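Local structure of OBCA, Oxalate Biosynthetic Component A (Burkholderia glumae, 4NNB) at residues 122-131 / 162-171; 308-316 / 324-335. The protein is a bacterial protein that couples an N-terminal domain of its own family to a TIM-barrel domain, with magnesium and oxaloacetate ions bound in one pocket. One frame throughout, in Å; residues are numbered along the deposited sequence.

Contact 1. Residues 122-131 / 162-171; sequences ALSNKLARRI and ALIEAIEKES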
loop_
_atom_site.group_PDB
_atom_site.type_symbol
_atom_site.label_atom_id
_atom_site.label_comp_id
_atom_site.label_asym_id
_atom_site.label_seq_id
_atom_site.Cartn_x
_atom_site.Cartn_y
_atom_site.Cartn_z
ATOM N N ALA A 122 16.408 -1.199 -25.063
ATOM C CA ALA A 122 17.752 -1.723 -25.263
ATOM C C ALA A 122 18.196 -2.613 -24.101
ATOM O O ALA A 122 19.278 -3.204 -24.138
ATOM C CB ALA A 122 18.734 -0.571 -25.451
ATOM N N LEU A 123 17.357 -2.713 -23.070
ATOM C CA LEU A 123 17.744 -3.429 -21.868
ATOM C C LEU A 123 16.902 -4.672 -21.643
ATOM O O LEU A 123 15.839 -4.835 -22.241
ATOM C CB LEU A 123 17.624 -2.507 -20.653
ATOM C CG LEU A 123 18.262 -1.136 -20.849
ATOM C CD1 LEU A 123 17.915 -0.206 -19.699
ATOM C CD2 LEU A 123 19.766 -1.304 -20.960
ATOM N N SER A 124 17.388 -5.541 -20.765
ATOM C CA SER A 124 16.605 -6.664 -20.288
ATOM C C SER A 124 15.357 -6.135 -19.594
ATOM O O SER A 124 15.364 -5.015 -19.061
ATOM C CB SER A 124 17.417 -7.470 -19.291
ATOM O OG SER A 124 17.784 -6.671 -18.184
ATOM N N ASN A 125 14.292 -6.932 -19.597
ATOM C CA ASN A 125 13.058 -6.533 -18.934
ATOM C C ASN A 125 13.295 -6.160 -17.481
ATOM O O ASN A 125 12.761 -5.168 -17.000
ATOM C CB ASN A 125 11.993 -7.627 -19.039
ATOM C CG ASN A 125 11.335 -7.665 -20.400
ATOM O OD1 ASN A 125 11.498 -6.749 -21.208
ATOM N ND2 ASN A 125 10.572 -8.726 -20.660
ATOM N N LYS A 126 14.114 -6.943 -16.792
ATOM C CA LYS A 126 14.402 -6.672 -15.392
ATOM C C LYS A 126 15.086 -5.324 -15.162
ATOM O O LYS A 126 14.730 -4.597 -14.233
ATOM C CB LYS A 126 15.235 -7.803 -14.784
ATOM C CG LYS A 126 14.390 -8.878 -14.105
ATOM C CD LYS A 126 15.122 -10.208 -14.065
ATOM C CE LYS A 126 14.934 -10.912 -12.732
ATOM N NZ LYS A 126 15.606 -10.166 -11.627
ATOM N N LEU A 127 16.072 -5.001 -15.993
ATOM C CA LEU A 127 16.792 -3.738 -15.849
ATOM C C LEU A 127 15.868 -2.557 -16.187
ATOM O O LEU A 127 15.831 -1.559 -15.467
ATOM C CB LEU A 127 18.053 -3.729 -16.728
ATOM C CG LEU A 127 18.968 -2.514 -16.515
ATOM C CD1 LEU A 127 19.080 -2.185 -15.032
ATOM C CD2 LEU A 127 20.357 -2.734 -17.107
ATOM N N ALA A 128 15.118 -2.683 -17.275
ATOM C CA ALA A 128 14.155 -1.653 -17.652
ATOM C C ALA A 128 13.119 -1.394 -16.540
ATOM O O ALA A 128 12.816 -0.241 -16.239
ATOM C CB ALA A 128 13.468 -2.012 -18.967
ATOM N N ARG A 129 12.595 -2.460 -15.930
ATOM C CA ARG A 129 11.628 -2.321 -14.834
ATOM C C ARG A 129 12.235 -1.559 -13.665
ATOM O O ARG A 129 11.585 -0.704 -13.077
ATOM C CB ARG A 129 11.136 -3.687 -14.330
ATOM C CG ARG A 129 10.209 -4.424 -15.260
ATOM C CD ARG A 129 9.568 -5.665 -14.604
ATOM N NE ARG A 129 9.045 -6.569 -15.627
ATOM C CZ ARG A 129 9.495 -7.802 -15.856
ATOM N NH1 ARG A 129 10.471 -8.321 -15.114
ATOM N NH2 ARG A 129 8.956 -8.524 -16.828
ATOM N N ARG A 130 13.479 -1.883 -13.325
ATOM C CA ARG A 130 14.174 -1.199 -12.243
ATOM C C ARG A 130 14.237 0.301 -12.483
ATOM O O ARG A 130 13.981 1.096 -11.573
ATOM C CB ARG A 130 15.606 -1.728 -12.098
ATOM C CG ARG A 130 15.781 -2.848 -11.087
ATOM C CD ARG A 130 17.229 -3.340 -11.085
ATOM N NE ARG A 130 18.075 -2.614 -10.139
ATOM C CZ ARG A 130 19.393 -2.768 -10.045
ATOM N NH1 ARG A 130 20.021 -3.617 -10.852
ATOM N NH2 ARG A 130 20.086 -2.075 -9.146
ATOM N N ILE A 131 14.601 0.685 -13.705
ATOM C CA ILE A 131 14.732 2.096 -14.055
ATOM C C ILE A 131 13.363 2.767 -14.058
ATOM O O ILE A 131 13.192 3.853 -13.483
ATOM C CB ILE A 131 15.397 2.281 -15.433
ATOM C CG1 ILE A 131 16.823 1.728 -15.399
ATOM C CG2 ILE A 131 15.422 3.744 -15.818
ATOM C CD1 ILE A 131 17.493 1.669 -16.749
ATOM N N ALA A 162 24.956 0.605 -8.290
ATOM C CA ALA A 162 24.569 -0.732 -8.752
ATOM C C ALA A 162 23.660 -0.696 -9.984
ATOM O O ALA A 162 23.745 -1.563 -10.859
ATOM C CB ALA A 162 23.914 -1.515 -7.630
ATOM N N LEU A 163 22.784 0.301 -10.050
ATOM C CA LEU A 163 21.944 0.475 -11.230
ATOM C C LEU A 163 22.788 0.956 -12.408
ATOM O O LEU A 163 22.647 0.465 -13.526
ATOM C CB LEU A 163 20.816 1.465 -10.944
ATOM C CG LEU A 163 19.755 1.571 -12.040
ATOM C CD1 LEU A 163 19.221 0.189 -12.360
ATOM C CD2 LEU A 163 18.620 2.480 -11.583
ATOM N N ILE A 164 23.668 1.921 -12.150
ATOM C CA ILE A 164 24.503 2.497 -13.197
ATOM C C ILE A 164 25.457 1.449 -13.762
ATOM O O ILE A 164 25.688 1.384 -14.976
ATOM C CB ILE A 164 25.280 3.715 -12.678
ATOM C CG1 ILE A 164 24.303 4.834 -12.313
ATOM C CG2 ILE A 164 26.274 4.202 -13.714
ATOM C CD1 ILE A 164 23.298 5.149 -13.432
ATOM N N GLU A 165 26.001 0.627 -12.870
ATOM C CA GLU A 165 26.880 -0.467 -13.263
ATOM C C GLU A 165 26.153 -1.477 -14.145
ATOM O O GLU A 165 26.708 -1.955 -15.131
ATOM C CB GLU A 165 27.496 -1.133 -12.025
ATOM C CG GLU A 165 28.575 -0.267 -11.384
ATOM C CD GLU A 165 28.858 -0.614 -9.937
ATOM O OE1 GLU A 165 28.245 -1.567 -9.399
ATOM O OE2 GLU A 165 29.697 0.086 -9.335
ATOM N N ALA A 166 24.900 -1.777 -13.816
ATOM C CA ALA A 166 24.134 -2.723 -14.624
ATOM C C ALA A 166 23.816 -2.156 -16.013
ATOM O O ALA A 166 23.825 -2.885 -17.008
ATOM C CB ALA A 166 22.870 -3.156 -13.905
ATOM N N ILE A 167 23.540 -0.856 -16.078
ATOM C CA ILE A 167 23.310 -0.193 -17.357
ATOM C C ILE A 167 24.597 -0.236 -18.193
ATOM O O ILE A 167 24.582 -0.545 -19.387
ATOM C CB ILE A 167 22.884 1.286 -17.149
ATOM C CG1 ILE A 167 21.510 1.371 -16.473
ATOM C CG2 ILE A 167 22.909 2.064 -18.479
ATOM C CD1 ILE A 167 21.114 2.790 -16.086
ATOM N N GLU A 168 25.711 0.090 -17.545
ATOM C CA GLU A 168 27.012 0.086 -18.192
ATOM C C GLU A 168 27.334 -1.286 -18.782
ATOM O O GLU A 168 27.873 -1.376 -19.879
ATOM C CB GLU A 168 28.092 0.502 -17.200
ATOM C CG GLU A 168 29.473 0.606 -17.811
ATOM C CD GLU A 168 30.281 1.739 -17.215
ATOM O OE1 GLU A 168 30.094 2.044 -16.016
ATOM O OE2 GLU A 168 31.096 2.331 -17.949
ATOM N N LYS A 169 26.983 -2.350 -18.066
ATOM C CA LYS A 169 27.183 -3.699 -18.598
ATOM C C LYS A 169 26.271 -4.053 -19.784
ATOM O O LYS A 169 26.737 -4.611 -20.780
ATOM C CB LYS A 169 27.054 -4.748 -17.490
ATOM C CG LYS A 169 28.308 -4.930 -16.633
ATOM C CD LYS A 169 29.512 -5.428 -17.454
ATOM C CE LYS A 169 30.493 -4.299 -17.787
ATOM N NZ LYS A 169 31.339 -4.614 -18.978
ATOM N N GLU A 170 24.978 -3.740 -19.682
ATOM C CA GLU A 170 24.038 -4.079 -20.752
ATOM C C GLU A 170 24.135 -3.165 -21.968
ATOM O O GLU A 170 23.932 -3.604 -23.098
ATOM C CB GLU A 170 22.592 -4.091 -20.233
ATOM C CG GLU A 170 22.265 -5.267 -19.322
ATOM C CD GLU A 170 20.770 -5.503 -19.171
ATOM O OE1 GLU A 170 20.370 -6.182 -18.198
ATOM O OE2 GLU A 170 19.991 -5.021 -20.024
ATOM N N SER A 171 24.418 -1.889 -21.741
ATOM C CA SER A 171 24.378 -0.920 -22.828
ATOM C C SER A 171 25.211 0.316 -22.499
ATOM O O SER A 171 24.686 1.316 -21.998
ATOM C CB SER A 171 22.932 -0.517 -23.143
ATOM O OG SER A 171 22.891 0.475 -24.157
HETATM O O HOH W 1 21.850 -3.367 -25.341
#
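Glu170, in the last turn of helix 161-170, grips Ser124 with both carboxylate oxygens, illustrating how an N-cap serine can itself be held by a neighbouring helix within the N-terminal domain. Ser124 N donates to Glu170 OE2 at 2.8 Å in a nearly straight bond (171°), and Ser124 OG donates to Glu170 OE1 at 2.6 Å. Both oxygens accept through their syn lone pairs, and this two-pronged grip fixes the rotation of the carboxylate. The start of helix 125-137 lies close by and would be expected to favour its negative charge.

Leu127, on the first turn, is a knob in a hole formed by Leu163, Ala166, Ile167 and Glu170. CG anti to the backbone N (chi1 -173°) carries the branch to the facing helix, where the two methyls part: CD1 meets Leu163 CD1 at 3.6 Å, while CD2 rests against Ala166 O and lies 3.5 Å from Glu170 CD. One turn on, Ile131 CD1 touches Ile167 CD1 at 3.8 Å. Arg130 and Leu163 run alongside each other with opposite headings, and Leu163 CD1 sits 3.7 Å above the centre of one guanidinium face.

The two helix segments run roughly antiparallel, their directions 141° apart. Ser124 OG completes its cap by accepting from Leu127 N. Further out, Leu174 of helix 172-180 packs on Leu123 and Ile167, and Arg129 forms a salt bridge with Glu414. Where the segments meet near Ser171, a water donates to Ala122 O at 2.8 Å and also to Glu170 O.

Contact 2. Residues 308-316 / 324-335; sequences VASLSPAAV and YDNAPDFLDAQF. With OAA (oxaloacetate ion), chain C.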
loop_
_atom_site.group_PDB
_atom_site.type_symbol
_atom_site.label_atom_id
_atom_site.label_comp_id
_atom_site.label_asym_id
_atom_site.label_seq_id
_atom_site.Cartn_x
_atom_site.Cartn_y
_atom_site.Cartn_z
ATOM N N VAL A 308 -18.390 1.131 8.221
ATOM C CA VAL A 308 -17.633 -0.105 8.354
ATOM C C VAL A 308 -16.366 0.223 9.124
ATOM O O VAL A 308 -15.888 1.359 9.082
ATOM C CB VAL A 308 -17.293 -0.694 6.960
ATOM C CG1 VAL A 308 -16.397 -1.945 7.057
ATOM C CG2 VAL A 308 -18.578 -1.026 6.189
ATOM N N ALA A 309 -15.838 -0.751 9.858
ATOM C CA ALA A 309 -14.503 -0.595 10.422
ATOM C C ALA A 309 -13.851 -1.956 10.551
ATOM O O ALA A 309 -14.524 -2.970 10.741
ATOM C CB ALA A 309 -14.541 0.110 11.763
ATOM N N SER A 310 -12.530 -1.985 10.471
ATOM C CA SER A 310 -11.851 -3.268 10.465
ATOM C C SER A 310 -11.828 -3.919 11.863
ATOM O O SER A 310 -11.830 -3.236 12.891
ATOM C CB SER A 310 -10.445 -3.125 9.878
ATOM O OG SER A 310 -9.605 -2.389 10.742
ATOM N N LEU A 311 -11.842 -5.249 11.881
ATOM C CA LEU A 311 -11.818 -6.021 13.124
ATOM C C LEU A 311 -11.086 -7.338 12.853
ATOM O O LEU A 311 -11.433 -8.070 11.919
ATOM C CB LEU A 311 -13.254 -6.279 13.614
ATOM C CG LEU A 311 -13.417 -6.863 15.020
ATOM C CD1 LEU A 311 -14.732 -6.389 15.653
ATOM C CD2 LEU A 311 -13.354 -8.392 15.004
ATOM N N SER A 312 -10.063 -7.626 13.652
ATOM C CA SER A 312 -9.287 -8.854 13.502
ATOM C C SER A 312 -9.358 -9.657 14.803
ATOM O O SER A 312 -8.774 -9.261 15.795
ATOM C CB SER A 312 -7.824 -8.528 13.185
ATOM O OG SER A 312 -7.681 -7.861 11.940
ATOM N N PRO A 313 -10.070 -10.792 14.798
ATOM C CA PRO A 313 -10.350 -11.461 16.075
ATOM C C PRO A 313 -9.302 -12.502 16.511
ATOM O O PRO A 313 -9.667 -13.573 17.012
ATOM C CB PRO A 313 -11.714 -12.123 15.828
ATOM C CG PRO A 313 -11.719 -12.415 14.341
ATOM C CD PRO A 313 -10.890 -11.322 13.688
ATOM N N ALA A 314 -8.027 -12.172 16.307
ATOM C CA ALA A 314 -6.893 -12.901 16.858
ATOM C C ALA A 314 -5.706 -11.977 16.718
ATOM O O ALA A 314 -5.772 -10.990 15.969
ATOM C CB ALA A 314 -6.627 -14.205 16.084
ATOM N N ALA A 315 -4.618 -12.308 17.409
ATOM C CA ALA A 315 -3.353 -11.606 17.229
ATOM C C ALA A 315 -2.946 -11.673 15.758
ATOM O O ALA A 315 -3.132 -12.704 15.101
ATOM C CB ALA A 315 -2.269 -12.227 18.099
ATOM N N VAL A 316 -2.409 -10.576 15.234
ATOM C CA VAL A 316 -1.918 -10.565 13.851
ATOM C C VAL A 316 -0.394 -10.511 13.930
ATOM O O VAL A 316 0.163 -9.537 14.413
ATOM C CB VAL A 316 -2.472 -9.360 13.062
ATOM C CG1 VAL A 316 -1.886 -9.326 11.648
ATOM C CG2 VAL A 316 -3.992 -9.442 12.971
ATOM N N TYR A 324 0.298 -6.963 15.784
ATOM C CA TYR A 324 -0.393 -6.395 16.947
ATOM C C TYR A 324 -1.431 -7.373 17.483
ATOM O O TYR A 324 -2.043 -8.143 16.730
ATOM C CB TYR A 324 -1.074 -5.055 16.604
ATOM C CG TYR A 324 -1.948 -5.149 15.382
ATOM C CD1 TYR A 324 -1.392 -5.110 14.111
ATOM C CD2 TYR A 324 -3.327 -5.294 15.492
ATOM C CE1 TYR A 324 -2.173 -5.213 12.980
ATOM C CE2 TYR A 324 -4.123 -5.397 14.352
ATOM C CZ TYR A 324 -3.525 -5.353 13.102
ATOM O OH TYR A 324 -4.272 -5.451 11.952
ATOM N N ASP A 325 -1.640 -7.317 18.790
ATOM C CA ASP A 325 -2.583 -8.218 19.451
ATOM C C ASP A 325 -4.017 -7.747 19.263
ATOM O O ASP A 325 -4.284 -6.562 19.028
ATOM C CB ASP A 325 -2.260 -8.304 20.952
ATOM C CG ASP A 325 -2.911 -9.517 21.639
ATOM O OD1 ASP A 325 -3.400 -10.437 20.953
ATOM O OD2 ASP A 325 -2.912 -9.542 22.878
ATOM N N ASN A 326 -4.932 -8.700 19.345
ATOM C CA ASN A 326 -6.338 -8.411 19.502
ATOM C C ASN A 326 -6.856 -9.389 20.540
ATOM O O ASN A 326 -7.286 -10.482 20.196
ATOM C CB ASN A 326 -7.081 -8.576 18.174
ATOM C CG ASN A 326 -6.555 -7.628 17.085
ATOM O OD1 ASN A 326 -6.969 -6.469 16.999
ATOM N ND2 ASN A 326 -5.623 -8.119 16.273
ATOM N N ALA A 327 -6.781 -9.004 21.809
ATOM C CA ALA A 327 -7.115 -9.917 22.914
ATOM C C ALA A 327 -8.636 -10.093 23.082
ATOM O O ALA A 327 -9.413 -9.233 22.648
ATOM C CB ALA A 327 -6.496 -9.409 24.191
ATOM N N PRO A 328 -9.067 -11.201 23.729
ATOM C CA PRO A 328 -10.502 -11.416 23.957
ATOM C C PRO A 328 -11.214 -10.278 24.711
ATOM O O PRO A 328 -12.338 -9.965 24.334
ATOM C CB PRO A 328 -10.529 -12.706 24.785
ATOM C CG PRO A 328 -9.282 -13.433 24.375
ATOM C CD PRO A 328 -8.262 -12.351 24.196
ATOM N N ASP A 329 -10.601 -9.689 25.738
ATOM C CA ASP A 329 -11.266 -8.599 26.468
ATOM C C ASP A 329 -11.423 -7.343 25.607
ATOM O O ASP A 329 -12.491 -6.712 25.574
ATOM C CB ASP A 329 -10.577 -8.280 27.812
ATOM C CG ASP A 329 -9.126 -7.856 27.661
ATOM O OD1 ASP A 329 -8.476 -8.194 26.648
ATOM O OD2 ASP A 329 -8.613 -7.196 28.580
ATOM N N PHE A 330 -10.358 -6.994 24.898
ATOM C CA PHE A 330 -10.431 -5.921 23.915
ATOM C C PHE A 330 -11.540 -6.168 22.885
ATOM O O PHE A 330 -12.344 -5.276 22.593
ATOM C CB PHE A 330 -9.097 -5.787 23.202
ATOM C CG PHE A 330 -9.158 -4.926 21.976
ATOM C CD1 PHE A 330 -9.408 -3.566 22.084
ATOM C CD2 PHE A 330 -8.971 -5.477 20.715
ATOM C CE1 PHE A 330 -9.455 -2.758 20.952
ATOM C CE2 PHE A 330 -9.017 -4.674 19.577
ATOM C CZ PHE A 330 -9.254 -3.316 19.699
ATOM N N LEU A 331 -11.589 -7.379 22.339
ATOM C CA LEU A 331 -12.584 -7.696 21.314
ATOM C C LEU A 331 -14.016 -7.634 21.837
ATOM O O LEU A 331 -14.930 -7.194 21.123
ATOM C CB LEU A 331 -12.283 -9.045 20.655
ATOM C CG LEU A 331 -11.041 -8.999 19.758
ATOM C CD1 LEU A 331 -10.518 -10.407 19.449
ATOM C CD2 LEU A 331 -11.357 -8.239 18.468
ATOM N N ASP A 332 -14.218 -8.052 23.083
ATOM C CA ASP A 332 -15.538 -7.926 23.713
ATOM C C ASP A 332 -15.994 -6.467 23.703
ATOM O O ASP A 332 -17.154 -6.163 23.378
ATOM C CB ASP A 332 -15.521 -8.475 25.145
ATOM C CG ASP A 332 -16.878 -8.362 25.834
ATOM O OD1 ASP A 332 -17.844 -8.993 25.358
ATOM O OD2 ASP A 332 -16.985 -7.648 26.854
ATOM N N ALA A 333 -15.071 -5.574 24.048
ATOM C CA ALA A 333 -15.328 -4.138 24.053
ATOM C C ALA A 333 -15.585 -3.587 22.635
ATOM O O ALA A 333 -16.510 -2.788 22.435
ATOM C CB ALA A 333 -14.163 -3.397 24.718
ATOM N N GLN A 334 -14.756 -3.985 21.667
ATOM C CA GLN A 334 -14.982 -3.599 20.265
ATOM C C GLN A 334 -16.377 -3.972 19.792
ATOM O O GLN A 334 -17.130 -3.109 19.326
ATOM C CB GLN A 334 -13.945 -4.245 19.323
ATOM C CG GLN A 334 -12.531 -3.716 19.488
ATOM C CD GLN A 334 -12.384 -2.213 19.197
ATOM O OE1 GLN A 334 -12.592 -1.377 20.078
ATOM N NE2 GLN A 334 -11.989 -1.874 17.963
ATOM N N PHE A 335 -16.715 -5.256 19.888
ATOM C CA PHE A 335 -18.011 -5.721 19.405
ATOM C C PHE A 335 -19.154 -4.967 20.078
ATOM O O PHE A 335 -20.098 -4.557 19.398
ATOM C CB PHE A 335 -18.185 -7.232 19.601
ATOM C CG PHE A 335 -17.603 -8.074 18.487
ATOM C CD1 PHE A 335 -18.245 -8.168 17.270
ATOM C CD2 PHE A 335 -16.431 -8.802 18.683
ATOM C CE1 PHE A 335 -17.723 -8.950 16.239
ATOM C CE2 PHE A 335 -15.904 -9.593 17.664
ATOM C CZ PHE A 335 -16.551 -9.661 16.435
HETATM O O1 OAA C . -7.402 -3.451 10.181
HETATM O O2 OAA C . -6.707 -2.030 8.553
HETATM O O4 OAA C . -1.838 -3.859 7.921
HETATM O O5 OAA C . -2.509 -4.017 10.115
HETATM O O3 OAA C . -4.185 -2.282 7.588
HETATM C C1 OAA C . -6.500 -3.073 9.310
HETATM C C2 OAA C . -5.222 -3.876 9.205
HETATM C C3 OAA C . -4.068 -3.201 8.498
HETATM C C4 OAA C . -2.730 -3.708 8.868
HETATM O O HOH W 2 -11.445 -3.748 16.038
HETATM O O HOH W 3 -9.193 -5.713 15.667
HETATM O O HOH W 4 -6.843 -5.136 11.899
#
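Val316 and Tyr324 pair through their backbones as a single antiparallel bridge of the hydrogen-bonded kind. Val316 N donates to Tyr324 O at 2.9 Å, almost straight (174°), and Tyr324 N returns a bond to Val316 O in the carbonyl plane. A side-chain bond extends the pairing: Asn326 ND2 reaches Ala314 O at 2.9 Å, coming from above that carbonyl, 38° out of its plane. The other end of the same amide, Asn326 OD1, accepts from Arg292 and from a water that in turn accepts from Ser312 N.

Apolar contacts form two groups. Val316 CB stands 4.3 Å from the centroid of the Tyr324 ring, over one face, in a CH-pi contact. At the helix, Leu311 CD1 is centred over the Phe335 ring, 3.9 Å from its centroid, and Leu331 CD1 presses on Pro313 CA at 3.5 Å. This is a beta-alpha unit of the TIM barrel: strand 308-311 lies between parallel strands 273-276 and 344-349, and helix 328-341 runs back along its outside, nearly antiparallel to it.

Polar contacts with the oxaloacetate ion come from both segments. Ser310 OG donates to OAA O1 at 2.5 Å. Tyr324 has CG between its backbone N and carbonyl carbon (chi1 51°), which swings the ring back over Val316 and brings OH to 2.9 Å from OAA O5. A water in the plane of that ring contacts Tyr324 OH and Ser312 OG and donates to OAA O1, while Arg281, Ser277 and Ser279 supply further bonds to the ion.

How the contacts relate
From the N terminus, the chain lays down strand 5-10 of the barrel sheet, then leaves for the N-terminal family domain and contact 1, where 122-131 and 162-171 close a loop of 30 residues holding the rest of helix 125-137 and the short strands 141-142, 148-149 and 155-159. It returns to the barrel with strands 222-229 and 273-276 before contact 2 opens at strand 308-311. That contact closes a far tighter loop, with seven residues between its segments, including strand 317-318. The two lie in series, neither nested nor crossed. Their centres are about 46 Å apart, on opposite sides of the chain's centre: one ties helices of the N-terminal domain, the other a barrel strand to its helix.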